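Local coordinates for uncharacterized protein (Pseudomonas aeruginosa PAO1, PDB 4R1D) that is an alpha/beta hydrolase and probable lipase effector of the H2 type VI secretion system, Tle4, held here in complex with its inhibitor Tli4, at residues W92-R97 / E104-E109; D221-I226 / R263-L268; T229-Y234 / R246-I251; V304-N309 / A315-S320. All coordinates share one frame; numbering follows the deposited sequence.

Contact 1 (W92-R97 / E104-E109); sequences WTWAWR and ELLKAE
W94 and R97 are the two residues of 92-97 that meet the second segment, L106 receiving the first and L105 the second. Before them, W92 lends its carbonyl O to W96 NE1 in a weak, bent bond, while T93 O lies in the plane of the R97 guanidinium, at its edge. W94 has CG anti to its backbone N (chi1 -176°), which swings the indole out so that CZ3, on the edge of the six-membered ring, meets L106 CD1 at 3.5 Å. Its carbonyl O accepts R97 N at 3.0 Å and also R102 NH2, and R102 makes a cation-pi contact with the ring. Helix 84-95 and the short helix 99-105 are joined by the tight link 96-98, and the contact closes this corner between them. W96 follows and sets NE1 over the centre of one face of the R97 guanidinium, 3.5 Å above its plane. Across the opposite face comes L105 CD1, 3.8 Å from R97 NH1 and off toward the rim. R97 bends at chi2 (-74°) to reach this slot, where its NH1 forms a salt bridge with E179 of the Tli4 chain.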
# COMPACT_ATOMS: atom_id res chain seq x y z
N TRP A 92 -14.60 -1.23 7.80
CA TRP A 92 -14.65 -2.36 6.88
C TRP A 92 -13.29 -2.79 6.36
O TRP A 92 -13.04 -3.98 6.16
CB TRP A 92 -15.52 -1.98 5.69
CG TRP A 92 -15.58 -3.00 4.61
CD1 TRP A 92 -15.09 -2.88 3.34
CD2 TRP A 92 -16.19 -4.30 4.68
NE1 TRP A 92 -15.36 -4.02 2.62
CE2 TRP A 92 -16.02 -4.91 3.41
CE3 TRP A 92 -16.85 -5.01 5.69
CZ2 TRP A 92 -16.50 -6.19 3.13
CZ3 TRP A 92 -17.32 -6.29 5.40
CH2 TRP A 92 -17.14 -6.86 4.13
N THR A 93 -12.41 -1.83 6.09
CA THR A 93 -11.11 -2.16 5.53
C THR A 93 -10.07 -2.48 6.59
O THR A 93 -9.09 -3.18 6.31
CB THR A 93 -10.55 -1.02 4.65
OG1 THR A 93 -10.45 0.18 5.42
CG2 THR A 93 -11.44 -0.80 3.43
N TRP A 94 -10.26 -2.00 7.81
CA TRP A 94 -9.15 -2.04 8.76
C TRP A 94 -9.52 -2.48 10.18
O TRP A 94 -8.98 -3.45 10.71
CB TRP A 94 -8.45 -0.68 8.78
CG TRP A 94 -7.24 -0.62 9.65
CD1 TRP A 94 -7.13 -0.00 10.85
CD2 TRP A 94 -5.95 -1.19 9.37
NE1 TRP A 94 -5.86 -0.16 11.36
CE2 TRP A 94 -5.11 -0.87 10.46
CE3 TRP A 94 -5.42 -1.92 8.30
CZ2 TRP A 94 -3.78 -1.27 10.51
CZ3 TRP A 94 -4.09 -2.31 8.36
CH2 TRP A 94 -3.29 -1.98 9.46
N ALA A 95 -10.43 -1.73 10.80
CA ALA A 95 -10.75 -1.93 12.20
C ALA A 95 -11.18 -3.36 12.53
O ALA A 95 -10.80 -3.89 13.58
CB ALA A 95 -11.80 -0.93 12.66
N TRP A 96 -11.96 -4.00 11.66
CA TRP A 96 -12.46 -5.35 11.97
C TRP A 96 -11.52 -6.46 11.51
O TRP A 96 -11.78 -7.64 11.78
CB TRP A 96 -13.87 -5.59 11.39
CG TRP A 96 -13.94 -6.11 9.97
CD1 TRP A 96 -13.63 -5.44 8.82
CD2 TRP A 96 -14.42 -7.41 9.54
NE1 TRP A 96 -13.86 -6.23 7.72
CE2 TRP A 96 -14.35 -7.44 8.14
CE3 TRP A 96 -14.90 -8.54 10.22
CZ2 TRP A 96 -14.74 -8.56 7.39
CZ3 TRP A 96 -15.29 -9.65 9.47
CH2 TRP A 96 -15.20 -9.65 8.07
N ARG A 97 -10.44 -6.08 10.84
CA ARG A 97 -9.44 -7.05 10.37
C ARG A 97 -8.46 -7.36 11.49
O ARG A 97 -7.77 -6.46 11.97
CB ARG A 97 -8.65 -6.47 9.20
CG ARG A 97 -9.50 -5.93 8.05
CD ARG A 97 -10.10 -7.05 7.24
NE ARG A 97 -10.71 -6.57 6.00
CZ ARG A 97 -11.50 -7.31 5.23
NH1 ARG A 97 -11.77 -8.57 5.57
NH2 ARG A 97 -12.00 -6.80 4.10
N GLU A 104 -2.20 -10.95 5.75
CA GLU A 104 -2.57 -11.67 4.54
C GLU A 104 -3.15 -10.76 3.47
O GLU A 104 -2.88 -10.96 2.28
CB GLU A 104 -3.61 -12.73 4.86
CG GLU A 104 -3.10 -13.79 5.78
CD GLU A 104 -4.22 -14.63 6.40
OE1 GLU A 104 -5.43 -14.27 6.31
OE2 GLU A 104 -3.86 -15.67 6.99
N LEU A 105 -3.96 -9.80 3.87
CA LEU A 105 -4.68 -9.01 2.88
C LEU A 105 -3.87 -7.83 2.33
O LEU A 105 -4.12 -7.37 1.22
CB LEU A 105 -5.99 -8.51 3.47
CG LEU A 105 -6.95 -9.65 3.86
CD1 LEU A 105 -8.11 -9.13 4.67
CD2 LEU A 105 -7.45 -10.38 2.60
N LEU A 106 -2.92 -7.33 3.11
CA LEU A 106 -2.07 -6.22 2.63
C LEU A 106 -0.74 -6.80 2.17
O LEU A 106 0.33 -6.48 2.70
CB LEU A 106 -1.91 -5.14 3.70
CG LEU A 106 -3.22 -4.41 4.07
CD1 LEU A 106 -3.03 -3.47 5.26
CD2 LEU A 106 -3.82 -3.65 2.87
N LYS A 107 -0.84 -7.67 1.18
CA LYS A 107 0.28 -8.39 0.61
C LYS A 107 0.38 -7.89 -0.82
O LYS A 107 -0.58 -7.99 -1.59
CB LYS A 107 -0.00 -9.90 0.64
CG LYS A 107 1.19 -10.76 0.98
CD LYS A 107 0.74 -12.15 1.43
CE LYS A 107 1.93 -13.05 1.74
NZ LYS A 107 1.52 -14.36 2.33
N ALA A 108 1.54 -7.33 -1.16
CA ALA A 108 1.73 -6.64 -2.43
C ALA A 108 1.24 -7.43 -3.64
O ALA A 108 0.54 -6.88 -4.50
CB ALA A 108 3.19 -6.25 -2.60
N GLU A 109 1.61 -8.70 -3.71
CA GLU A 109 1.32 -9.53 -4.89
C GLU A 109 -0.14 -9.92 -5.00
O GLU A 109 -0.55 -10.51 -6.00
CB GLU A 109 2.17 -10.81 -4.86
CG GLU A 109 3.66 -10.58 -5.03
CD GLU A 109 4.06 -10.37 -6.49
OE1 GLU A 109 3.25 -10.70 -7.38
OE2 GLU A 109 5.18 -9.86 -6.73

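Contact 2 (D221-I226 / R263-L268); sequences DVRDYI and RALTQL
L265 alone makes the contact from 263-268, splaying its two methyls against V222, R223 and, one turn on, I226. A chi1 of 177° points its branch point away from the backbone N and at helix 215-238. L265 CD1 lies 3.8 Å from R223 CB, the closest approach between the segments, and CD2 lies 4.0 Å from V222 CG1, the leucine and valine crossing at about a right angle. I226 is looser, its CD1 4.5 Å from L265 CD2. This apolar half is buried. Toward the partly exposed side, R223 keeps CB in the packing while its chain bends at chi2 and carries the guanidinium away from the second helix to D224. There NH1 and D224 OD1 form a salt bridge at 2.8 Å that uses the anti lone pair of the carboxylate and is tilted 17° out of the guanidinium plane. T266 and Q267, likewise partly exposed, bond to each other, T266 OG1 donating to Q267 OE1 at 2.7 Å in the carbonyl plane. The axes of segments 221-226 and 263-267 approach to 10.3 Å at 72°. Y271 touches R223, I226 and L265, and A219 also packs on L265. Strand 250-255 running into helix 258-267 is consistent with the strand-turn-helix of the alpha/beta hydrolase nucleophile elbow. Helix 258-267 has helix 215-238 on one flank and helix 400-421 on another, F414 of the latter touching A264 and L268.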
# COMPACT_ATOMS: atom_id res chain seq x y z
N ASP A 221 3.92 0.28 -13.77
CA ASP A 221 2.46 0.35 -13.82
C ASP A 221 1.98 1.74 -14.27
O ASP A 221 0.97 1.86 -14.96
CB ASP A 221 1.85 0.00 -12.46
CG ASP A 221 2.10 -1.44 -12.08
OD1 ASP A 221 2.62 -2.20 -12.94
OD2 ASP A 221 1.75 -1.83 -10.95
N VAL A 222 2.71 2.78 -13.88
CA VAL A 222 2.34 4.14 -14.28
C VAL A 222 2.61 4.35 -15.78
O VAL A 222 1.80 4.95 -16.49
CB VAL A 222 3.05 5.21 -13.41
CG1 VAL A 222 2.86 6.60 -13.99
CG2 VAL A 222 2.51 5.15 -11.99
N ARG A 223 3.74 3.83 -16.25
CA ARG A 223 4.02 3.83 -17.68
C ARG A 223 2.85 3.20 -18.42
O ARG A 223 2.30 3.78 -19.36
CB ARG A 223 5.32 3.07 -17.99
CG ARG A 223 5.71 3.09 -19.47
CD ARG A 223 5.94 1.70 -20.04
NE ARG A 223 5.87 1.71 -21.50
CZ ARG A 223 4.85 1.22 -22.20
NH1 ARG A 223 3.82 0.65 -21.59
NH2 ARG A 223 4.86 1.27 -23.53
N ASP A 224 2.44 2.01 -17.99
CA ASP A 224 1.35 1.32 -18.69
C ASP A 224 0.07 2.15 -18.68
O ASP A 224 -0.66 2.21 -19.68
CB ASP A 224 1.10 -0.07 -18.11
CG ASP A 224 2.24 -1.04 -18.37
OD1 ASP A 224 3.11 -0.76 -19.23
OD2 ASP A 224 2.27 -2.10 -17.72
N TYR A 225 -0.21 2.80 -17.54
CA TYR A 225 -1.40 3.62 -17.39
C TYR A 225 -1.37 4.75 -18.41
O TYR A 225 -2.35 4.99 -19.12
CB TYR A 225 -1.48 4.18 -15.96
CG TYR A 225 -2.58 5.18 -15.73
CD1 TYR A 225 -3.91 4.83 -15.93
CD2 TYR A 225 -2.30 6.47 -15.31
CE1 TYR A 225 -4.92 5.73 -15.72
CE2 TYR A 225 -3.31 7.38 -15.09
CZ TYR A 225 -4.61 7.02 -15.30
OH TYR A 225 -5.62 7.92 -15.07
N ILE A 226 -0.24 5.45 -18.50
CA ILE A 226 -0.14 6.56 -19.45
C ILE A 226 -0.26 6.06 -20.89
O ILE A 226 -1.03 6.59 -21.68
CB ILE A 226 1.20 7.32 -19.28
CG1 ILE A 226 1.28 7.96 -17.90
CG2 ILE A 226 1.37 8.37 -20.37
CD1 ILE A 226 2.69 8.36 -17.52
N ARG A 263 10.57 9.15 -10.28
CA ARG A 263 11.99 9.09 -10.61
C ARG A 263 12.40 7.74 -11.18
O ARG A 263 13.18 7.67 -12.11
CB ARG A 263 12.84 9.48 -9.39
CG ARG A 263 12.79 10.98 -9.10
CD ARG A 263 13.39 11.29 -7.73
NE ARG A 263 14.79 10.87 -7.69
CZ ARG A 263 15.45 10.54 -6.58
NH1 ARG A 263 14.85 10.56 -5.39
NH2 ARG A 263 16.73 10.17 -6.67
N ALA A 264 11.86 6.65 -10.61
CA ALA A 264 12.08 5.33 -11.18
C ALA A 264 11.63 5.31 -12.64
O ALA A 264 12.32 4.79 -13.50
CB ALA A 264 11.35 4.27 -10.37
N LEU A 265 10.48 5.91 -12.91
CA LEU A 265 9.93 5.98 -14.26
C LEU A 265 10.80 6.75 -15.25
O LEU A 265 11.13 6.25 -16.33
CB LEU A 265 8.53 6.60 -14.23
CG LEU A 265 7.85 6.81 -15.59
CD1 LEU A 265 7.74 5.51 -16.38
CD2 LEU A 265 6.48 7.43 -15.38
N THR A 266 11.20 7.98 -14.89
CA THR A 266 11.96 8.81 -15.82
C THR A 266 13.47 8.59 -15.80
O THR A 266 14.13 8.83 -16.81
CB THR A 266 11.69 10.32 -15.64
OG1 THR A 266 12.21 10.77 -14.39
CG2 THR A 266 10.19 10.63 -15.73
N GLN A 267 14.00 8.14 -14.66
CA GLN A 267 15.45 8.06 -14.46
C GLN A 267 16.08 6.67 -14.62
O GLN A 267 17.28 6.57 -14.92
CB GLN A 267 15.84 8.66 -13.10
CG GLN A 267 15.35 10.08 -12.88
CD GLN A 267 15.71 11.00 -14.02
OE1 GLN A 267 14.84 11.39 -14.81
NE2 GLN A 267 16.99 11.36 -14.12
N LEU A 268 15.29 5.62 -14.43
CA LEU A 268 15.79 4.25 -14.56
C LEU A 268 15.36 3.60 -15.87
O LEU A 268 15.71 2.46 -16.14
CB LEU A 268 15.31 3.40 -13.39
CG LEU A 268 15.72 3.93 -12.02
CD1 LEU A 268 15.30 2.94 -10.94
CD2 LEU A 268 17.21 4.19 -11.97

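Contact 3 (T229-Y234 / R246-I251); sequences TVLPFY and RRMKVI
M248 and L231 bury the most surface here, and the contact centres on the methionine methyl CE. M248 CE sits 3.6 Å from L231 CD2, with SD a little farther from the same leucine methyl at 4.0 Å; the two side chains run past each other in opposite directions. The thioether is extended as far as SD and then bends at chi3 (72°), which turns CE in between leucine and tyrosine. Y234 is the third partner: M248 CE is 4.1 Å from Y234 CD2 and equally near CB and CG, approaching obliquely at the base of the ring. Within its own helix the Y234 ring has F233 CD2 over the centre of one face, 3.8 Å above the plane, and V230 CG1 in plane at its edge. P232 kinks the helix between L231 and Y234, since its N makes no bond to the preceding turn. Around the methionine, P48 and L240 touch both M248 and Y234, closing the apolar cluster. The polar end of Y234 leaves the cluster, its OH hydrogen-bonding D203 OD2 and W205 NE1. D203 is a ligand of the bound calcium, about 7 Å from the Y234 side chain, so the tyrosine acts from the second shell. Helix 215-238, packed here against the lead-in to strand 250-255, is the main helix of the beta-alpha-beta crossover from strand 201-206, passing over strand 48-54 of the alpha/beta hydrolase sheet.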
# COMPACT_ATOMS: atom_id res chain seq x y z
N THR A 229 -3.92 3.77 -21.22
CA THR A 229 -5.21 4.36 -20.85
C THR A 229 -5.30 5.83 -21.22
O THR A 229 -6.20 6.26 -21.95
CB THR A 229 -5.53 4.22 -19.34
OG1 THR A 229 -5.70 2.83 -19.00
CG2 THR A 229 -6.80 4.98 -19.00
N VAL A 230 -4.37 6.62 -20.70
CA VAL A 230 -4.44 8.06 -20.93
C VAL A 230 -4.33 8.45 -22.40
O VAL A 230 -5.20 9.12 -22.93
CB VAL A 230 -3.38 8.81 -20.11
CG1 VAL A 230 -3.49 10.30 -20.38
CG2 VAL A 230 -3.57 8.51 -18.64
N LEU A 231 -3.26 8.02 -23.07
CA LEU A 231 -3.04 8.49 -24.43
C LEU A 231 -4.09 7.96 -25.41
O LEU A 231 -4.57 8.70 -26.27
CB LEU A 231 -1.61 8.21 -24.90
CG LEU A 231 -0.52 8.92 -24.09
CD1 LEU A 231 0.86 8.62 -24.63
CD2 LEU A 231 -0.76 10.42 -24.07
N PRO A 232 -4.48 6.68 -25.27
CA PRO A 232 -5.51 6.19 -26.20
C PRO A 232 -6.83 6.96 -26.09
O PRO A 232 -7.54 7.08 -27.09
CB PRO A 232 -5.69 4.73 -25.78
CG PRO A 232 -4.31 4.33 -25.32
CD PRO A 232 -3.81 5.57 -24.56
N PHE A 233 -7.16 7.48 -24.92
CA PHE A 233 -8.33 8.35 -24.85
C PHE A 233 -8.21 9.51 -25.85
O PHE A 233 -9.16 9.81 -26.57
CB PHE A 233 -8.57 8.88 -23.44
CG PHE A 233 -9.63 9.95 -23.38
CD1 PHE A 233 -10.97 9.61 -23.25
CD2 PHE A 233 -9.29 11.29 -23.46
CE1 PHE A 233 -11.96 10.59 -23.21
CE2 PHE A 233 -10.27 12.28 -23.41
CZ PHE A 233 -11.61 11.93 -23.29
N TYR A 234 -7.05 10.16 -25.89
CA TYR A 234 -6.86 11.30 -26.79
C TYR A 234 -6.76 10.85 -28.25
O TYR A 234 -7.23 11.55 -29.15
CB TYR A 234 -5.66 12.17 -26.38
CG TYR A 234 -5.90 12.80 -25.03
CD1 TYR A 234 -6.75 13.89 -24.91
CD2 TYR A 234 -5.33 12.27 -23.88
CE1 TYR A 234 -7.00 14.46 -23.67
CE2 TYR A 234 -5.59 12.82 -22.65
CZ TYR A 234 -6.41 13.91 -22.55
OH TYR A 234 -6.65 14.45 -21.30
N ARG A 246 2.85 9.73 -30.84
CA ARG A 246 4.25 9.64 -30.46
C ARG A 246 4.78 10.98 -29.97
O ARG A 246 5.66 11.01 -29.11
CB ARG A 246 5.10 9.17 -31.64
CG ARG A 246 4.96 7.71 -31.97
CD ARG A 246 6.18 7.22 -32.76
NE ARG A 246 6.46 8.07 -33.91
CZ ARG A 246 5.84 7.95 -35.08
NH1 ARG A 246 4.90 7.03 -35.24
NH2 ARG A 246 6.15 8.76 -36.09
N ARG A 247 4.25 12.07 -30.51
CA ARG A 247 4.75 13.40 -30.19
C ARG A 247 4.15 13.94 -28.89
O ARG A 247 4.65 14.92 -28.33
CB ARG A 247 4.47 14.39 -31.33
CG ARG A 247 5.27 14.14 -32.60
CD ARG A 247 5.10 15.26 -33.62
NE ARG A 247 5.87 16.46 -33.28
CZ ARG A 247 5.34 17.57 -32.77
NH1 ARG A 247 4.04 17.65 -32.54
NH2 ARG A 247 6.12 18.60 -32.49
N MET A 248 3.10 13.30 -28.41
CA MET A 248 2.48 13.77 -27.17
C MET A 248 3.44 13.67 -25.98
O MET A 248 4.29 12.77 -25.92
CB MET A 248 1.17 13.03 -26.88
CG MET A 248 -0.02 13.57 -27.67
SD MET A 248 -1.59 12.79 -27.22
CE MET A 248 -1.87 13.52 -25.60
N LYS A 249 3.34 14.62 -25.06
CA LYS A 249 4.12 14.60 -23.81
C LYS A 249 3.17 14.77 -22.62
O LYS A 249 2.06 15.26 -22.77
CB LYS A 249 5.14 15.74 -23.80
CG LYS A 249 6.21 15.68 -24.89
CD LYS A 249 7.21 14.57 -24.64
CE LYS A 249 8.32 14.55 -25.69
NZ LYS A 249 9.37 15.56 -25.41
N VAL A 250 3.62 14.39 -21.43
CA VAL A 250 2.80 14.59 -20.23
C VAL A 250 3.64 15.26 -19.15
O VAL A 250 4.87 15.28 -19.22
CB VAL A 250 2.25 13.26 -19.66
CG1 VAL A 250 1.44 12.51 -20.72
CG2 VAL A 250 3.40 12.40 -19.15
N ILE A 251 2.99 15.82 -18.14
CA ILE A 251 3.70 16.42 -17.00
C ILE A 251 3.30 15.64 -15.76
O ILE A 251 2.12 15.45 -15.51
CB ILE A 251 3.31 17.89 -16.83
CG1 ILE A 251 3.70 18.69 -18.07
CG2 ILE A 251 3.95 18.48 -15.56
CD1 ILE A 251 3.06 20.06 -18.13

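Contact 4 (V304-N309 / A315-S320); sequences VVLGRN and AIVANS
The peptide group of L306 presents its carbonyl O to the end of I316, with CD1 3.7 Å away, a van der Waals touch of a methyl on a polar atom. The other flat group of the loop, the R308 guanidinium, has V305 CG2 over the centre of one face, 4.2 Å above its plane, and so folds back on its own segment. The N309 amide caps helix 310-317, OD1 accepting E312 N and fixing the start of the helix that carries I316 and V317. These two come up against the leucine. L306 CD1 lies 3.6 Å from V317 CG2, the two side chains crossing at about a right angle, and 4.3 Å from I316 CG2. A chi1 of -64° sets the leucine branch opposite its own carbonyl carbon, which leaves the carbonyl clear for the isoleucine; I316 thus covers L306 with both branches, CD1 on the backbone and CG2 on the side chain. G307 next to it has phi 156° and psi 163°, a conformation open to glycine because a CB would jam against the carbonyl O of L306. Beyond V317 the chain makes a type I turn, S320 N bonding V317 O at 3.0 Å, and S320 OG then caps the next helix through A323 N. The loop therefore closes back over the helix it leads into. M294 and I290 of helix 289-296 pack on V317, W72 of strand 70-72 touches L306, and W94 of helix 84-95 packs on V305 and I316.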
# COMPACT_ATOMS: atom_id res chain seq x y z
N VAL A 304 -3.66 8.04 8.60
CA VAL A 304 -3.44 6.78 7.91
C VAL A 304 -2.37 5.99 8.64
O VAL A 304 -1.28 6.50 8.88
CB VAL A 304 -3.04 7.02 6.46
CG1 VAL A 304 -3.06 5.73 5.70
CG2 VAL A 304 -4.00 8.02 5.83
N VAL A 305 -2.70 4.75 9.00
CA VAL A 305 -1.85 3.96 9.88
C VAL A 305 -1.78 2.51 9.44
O VAL A 305 -2.69 2.02 8.77
CB VAL A 305 -2.35 4.02 11.34
CG1 VAL A 305 -2.42 5.47 11.83
CG2 VAL A 305 -3.71 3.35 11.48
N LEU A 306 -0.71 1.81 9.81
CA LEU A 306 -0.62 0.37 9.60
C LEU A 306 -0.55 -0.39 10.92
O LEU A 306 -0.23 -1.58 10.95
CB LEU A 306 0.57 0.03 8.71
CG LEU A 306 0.50 0.57 7.28
CD1 LEU A 306 1.78 0.28 6.51
CD2 LEU A 306 -0.70 -0.06 6.57
N GLY A 307 -0.83 0.30 12.02
CA GLY A 307 -0.87 -0.36 13.31
C GLY A 307 -0.64 0.58 14.47
O GLY A 307 -0.14 1.69 14.29
N ARG A 308 -1.01 0.12 15.66
CA ARG A 308 -0.93 0.94 16.87
C ARG A 308 0.18 0.50 17.81
O ARG A 308 0.35 1.07 18.89
CB ARG A 308 -2.26 0.89 17.62
CG ARG A 308 -3.40 1.48 16.85
CD ARG A 308 -3.13 2.93 16.53
NE ARG A 308 -4.30 3.55 15.92
CZ ARG A 308 -4.32 4.78 15.43
NH1 ARG A 308 -3.24 5.53 15.48
NH2 ARG A 308 -5.44 5.24 14.89
N ASN A 309 0.93 -0.51 17.40
CA ASN A 309 2.14 -0.90 18.12
C ASN A 309 3.13 -1.54 17.14
O ASN A 309 2.83 -1.70 15.94
CB ASN A 309 1.84 -1.82 19.32
CG ASN A 309 1.13 -3.10 18.93
OD1 ASN A 309 1.42 -3.69 17.89
ND2 ASN A 309 0.20 -3.55 19.77
N ALA A 315 4.36 -6.30 11.06
CA ALA A 315 3.75 -7.41 10.33
C ALA A 315 3.45 -7.06 8.88
O ALA A 315 3.52 -7.91 8.00
CB ALA A 315 2.47 -7.88 11.03
N ILE A 316 3.07 -5.81 8.65
CA ILE A 316 2.78 -5.36 7.29
C ILE A 316 4.02 -4.78 6.59
O ILE A 316 4.41 -5.24 5.50
CB ILE A 316 1.61 -4.37 7.30
CG1 ILE A 316 0.40 -5.02 7.98
CG2 ILE A 316 1.26 -3.93 5.88
CD1 ILE A 316 -0.73 -4.05 8.24
N VAL A 317 4.67 -3.81 7.22
CA VAL A 317 5.74 -3.08 6.57
C VAL A 317 6.94 -3.96 6.23
O VAL A 317 7.52 -3.83 5.17
CB VAL A 317 6.19 -1.87 7.44
CG1 VAL A 317 7.40 -1.18 6.83
CG2 VAL A 317 5.03 -0.89 7.59
N ALA A 318 7.30 -4.87 7.14
CA ALA A 318 8.51 -5.67 6.95
C ALA A 318 8.37 -6.67 5.81
O ALA A 318 9.35 -7.28 5.40
CB ALA A 318 8.93 -6.39 8.27
N ASN A 319 7.15 -6.81 5.29
CA ASN A 319 6.90 -7.67 4.12
C ASN A 319 6.61 -6.92 2.82
O ASN A 319 6.30 -7.54 1.80
CB ASN A 319 5.73 -8.62 4.42
CG ASN A 319 6.07 -9.60 5.49
OD1 ASN A 319 5.46 -9.61 6.55
ND2 ASN A 319 7.08 -10.42 5.23
N SER A 320 6.74 -5.60 2.87
CA SER A 320 6.36 -4.76 1.74
C SER A 320 7.53 -3.93 1.26
O SER A 320 8.06 -3.09 2.00
CB SER A 320 5.20 -3.84 2.14
OG SER A 320 5.18 -2.68 1.32

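The four contacts fall into two pairs. Contacts 1 and 4, with centres 10 Å apart, pack together: W94 CZ2 lies 3.4 Å from the backbone C of L306, and L106 CD1 is 3.8 Å from I316 CD1. Contacts 2 and 3, 14 Å apart between centres, follow each other along helix 215-238, where I226 O probably accepts L231 N at 3.0 Å; contact 3 is nested within the chain loop closed by contact 2. The pairs do not touch, and contacts 1 and 2 come no nearer than about 8 Å between nearest atoms. Contact 3 adjoins the calcium site, whereas contact 1, whose centre is 34 Å from that of contact 3, meets Tli4 and lies away from the metal.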